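PDB 2YZY: outer membrane lipoprotein carrier protein LolA from Thermus thermophilus, which probably carries lipoproteins across the periplasm to the outer membrane. Local coordinates for residues Lys152-Pro157 and Phe178-Leu183. Numbering follows the deposited sequence.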
loop_
_atom_site.group_PDB
_atom_site.type_symbol
_atom_site.label_atom_id
_atom_site.label_comp_id
_atom_site.label_asym_id
_atom_site.label_seq_id
_atom_site.Cartn_x
_atom_site.Cartn_y
_atom_site.Cartn_z
ATOM N N LYS A 152 6.261 11.336 11.685
ATOM C CA LYS A 152 7.545 12.033 11.794
ATOM C C LYS A 152 8.644 11.280 12.546
ATOM O O LYS A 152 9.771 11.184 12.061
ATOM C CB LYS A 152 7.349 13.408 12.447
ATOM C CG LYS A 152 6.570 14.401 11.594
ATOM C CD LYS A 152 6.427 15.754 12.285
ATOM C CE LYS A 152 7.772 16.436 12.484
ATOM N NZ LYS A 152 7.629 17.757 13.166
ATOM N N ALA A 153 8.314 10.755 13.722
ATOM C CA ALA A 153 9.283 10.041 14.558
ATOM C C ALA A 153 9.908 8.814 13.898
ATOM O O ALA A 153 11.082 8.514 14.116
ATOM C CB ALA A 153 8.629 9.644 15.873
ATOM N N ASP A 154 9.115 8.101 13.107
ATOM C CA ASP A 154 9.579 6.907 12.407
ATOM C C ASP A 154 8.952 6.993 11.019
ATOM O O ASP A 154 7.926 6.369 10.750
ATOM C CB ASP A 154 9.110 5.653 13.155
ATOM C CG ASP A 154 9.570 4.364 12.495
ATOM O OD1 ASP A 154 10.703 4.330 11.973
ATOM O OD2 ASP A 154 8.803 3.380 12.515
ATOM N N PRO A 155 9.567 7.784 10.123
ATOM C CA PRO A 155 9.122 8.017 8.746
ATOM C C PRO A 155 8.527 6.834 7.996
ATOM O O PRO A 155 9.245 5.961 7.512
ATOM C CB PRO A 155 10.375 8.561 8.071
ATOM C CG PRO A 155 10.998 9.354 9.170
ATOM C CD PRO A 155 10.881 8.418 10.350
ATOM N N ARG A 156 7.201 6.832 7.898
ATOM C CA ARG A 156 6.459 5.793 7.195
ATOM C C ARG A 156 5.042 6.316 6.978
ATOM O O ARG A 156 4.565 7.171 7.728
ATOM C CB ARG A 156 6.437 4.494 8.009
ATOM C CG ARG A 156 5.680 4.552 9.326
ATOM C CD ARG A 156 5.954 3.293 10.149
ATOM N NE ARG A 156 5.210 3.263 11.405
ATOM C CZ ARG A 156 3.903 3.033 11.505
ATOM N NH1 ARG A 156 3.178 2.807 10.418
ATOM N NH2 ARG A 156 3.319 3.032 12.697
ATOM N N PRO A 157 4.355 5.820 5.938
ATOM C CA PRO A 157 2.991 6.260 5.636
ATOM C C PRO A 157 1.971 5.797 6.665
ATOM O O PRO A 157 2.030 4.670 7.158
ATOM C CB PRO A 157 2.715 5.651 4.258
ATOM C CG PRO A 157 4.088 5.347 3.706
ATOM C CD PRO A 157 4.834 4.877 4.915
ATOM N N PHE A 178 1.595 -1.917 11.985
ATOM C CA PHE A 178 2.889 -1.927 11.305
ATOM C C PHE A 178 3.912 -2.631 12.179
ATOM O O PHE A 178 3.885 -2.506 13.404
ATOM C CB PHE A 178 3.366 -0.492 11.050
ATOM C CG PHE A 178 4.756 -0.405 10.474
ATOM C CD1 PHE A 178 4.968 -0.528 9.105
ATOM C CD2 PHE A 178 5.858 -0.208 11.308
ATOM C CE1 PHE A 178 6.257 -0.457 8.567
ATOM C CE2 PHE A 178 7.149 -0.136 10.783
ATOM C CZ PHE A 178 7.349 -0.260 9.409
ATOM N N LYS A 179 4.826 -3.352 11.542
ATOM C CA LYS A 179 5.856 -4.071 12.272
ATOM C C LYS A 179 7.052 -4.376 11.386
ATOM O O LYS A 179 6.893 -4.814 10.247
ATOM C CB LYS A 179 5.274 -5.383 12.811
ATOM C CG LYS A 179 6.298 -6.406 13.274
ATOM C CD LYS A 179 5.625 -7.733 13.599
ATOM C CE LYS A 179 6.645 -8.805 13.950
ATOM N NZ LYS A 179 7.480 -8.418 15.118
ATOM N N ARG A 180 8.252 -4.116 11.896
ATOM C CA ARG A 180 9.453 -4.448 11.151
ATOM C C ARG A 180 9.662 -5.920 11.470
ATOM O O ARG A 180 9.415 -6.357 12.595
ATOM C CB ARG A 180 10.652 -3.617 11.617
ATOM C CG ARG A 180 10.615 -2.177 11.123
ATOM C CD ARG A 180 11.977 -1.514 11.238
ATOM N NE ARG A 180 12.004 -0.213 10.575
ATOM C CZ ARG A 180 11.351 0.862 11.004
ATOM N NH1 ARG A 180 10.615 0.800 12.105
ATOM N NH2 ARG A 180 11.430 2.000 10.328
ATOM N N THR A 181 10.112 -6.692 10.493
ATOM C CA THR A 181 10.283 -8.114 10.724
ATOM C C THR A 181 11.297 -8.700 9.753
ATOM O O THR A 181 12.104 -7.980 9.167
ATOM C CB THR A 181 8.921 -8.817 10.536
ATOM O OG1 THR A 181 9.047 -10.219 10.801
ATOM C CG2 THR A 181 8.415 -8.606 9.110
ATOM N N ASN A 182 11.279 -10.019 9.624
ATOM C CA ASN A 182 12.148 -10.689 8.678
ATOM C C ASN A 182 11.228 -11.517 7.796
ATOM O O ASN A 182 10.301 -12.163 8.287
ATOM C CB ASN A 182 13.162 -11.592 9.380
ATOM C CG ASN A 182 14.136 -12.221 8.404
ATOM O OD1 ASN A 182 14.546 -11.583 7.430
ATOM N ND2 ASN A 182 14.519 -13.466 8.658
ATOM N N LEU A 183 11.478 -11.488 6.496
ATOM C CA LEU A 183 10.656 -12.227 5.549
ATOM C C LEU A 183 11.553 -12.888 4.526
ATOM O O LEU A 183 12.686 -12.446 4.304
ATOM C CB LEU A 183 9.686 -11.273 4.849
ATOM C CG LEU A 183 8.707 -10.527 5.755
ATOM C CD1 LEU A 183 8.098 -9.346 5.002
ATOM C CD2 LEU A 183 7.619 -11.483 6.239
#
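Arg156, on the 152-157 side, and Phe178, near the end of strand 169-180, lie across from each other with CA atoms 9.4 Å apart, too far for backbone pairing, so side chains make the contact. The Arg156 guanidinium lies flat on the Phe178 ring, planes 5° apart and centres separated by 4.3 Å, a cation-pi stack. It is displaced toward the root of the phenylalanine: Arg156 NE is 3.5 Å from Phe178 CD2, and its NH1 reaches back to Phe178 CB. The ring centre is instead taken by the methylene before the guanidinium, Arg156 CD standing 3.6 Å from the centroid in a CH-pi contact. The arginine chain comes down onto the ring and turns at the CD-NE bond (chi4 74°), which lays the guanidinium parallel to the face. Beyond the ring, Asp154 and Arg180 approach from opposite directions. Arg180 grips the carboxylate end-on with two nitrogens: NH2 to Asp154 OD1 at 2.9 Å, on the syn lone pair, and NH1 to Asp154 OD2 at 3.2 Å, the longer but straighter bond. The fork is twisted, with carboxylate and guanidinium planes 45° apart. Asp154 OD2 also lies in the plane of the Arg156 guanidinium, a long salt bridge of 3.8 Å to NE, so one carboxylate is shared by two arginines, tightly by Arg180 and loosely by Arg156. Asn18, the last residue of helix 7-18, ties in the same cluster: its ND2 bonds Asp154 OD1 and Pro155 O, while its carbonyl takes Arg180 NH2. Leu19 packs against Phe178. The arrangement is a surface salt-bridge network with a cation-pi stack, joining the open end of the antiparallel hairpin 156-163/169-180 beside the N-terminal helix in a LolA-like fold.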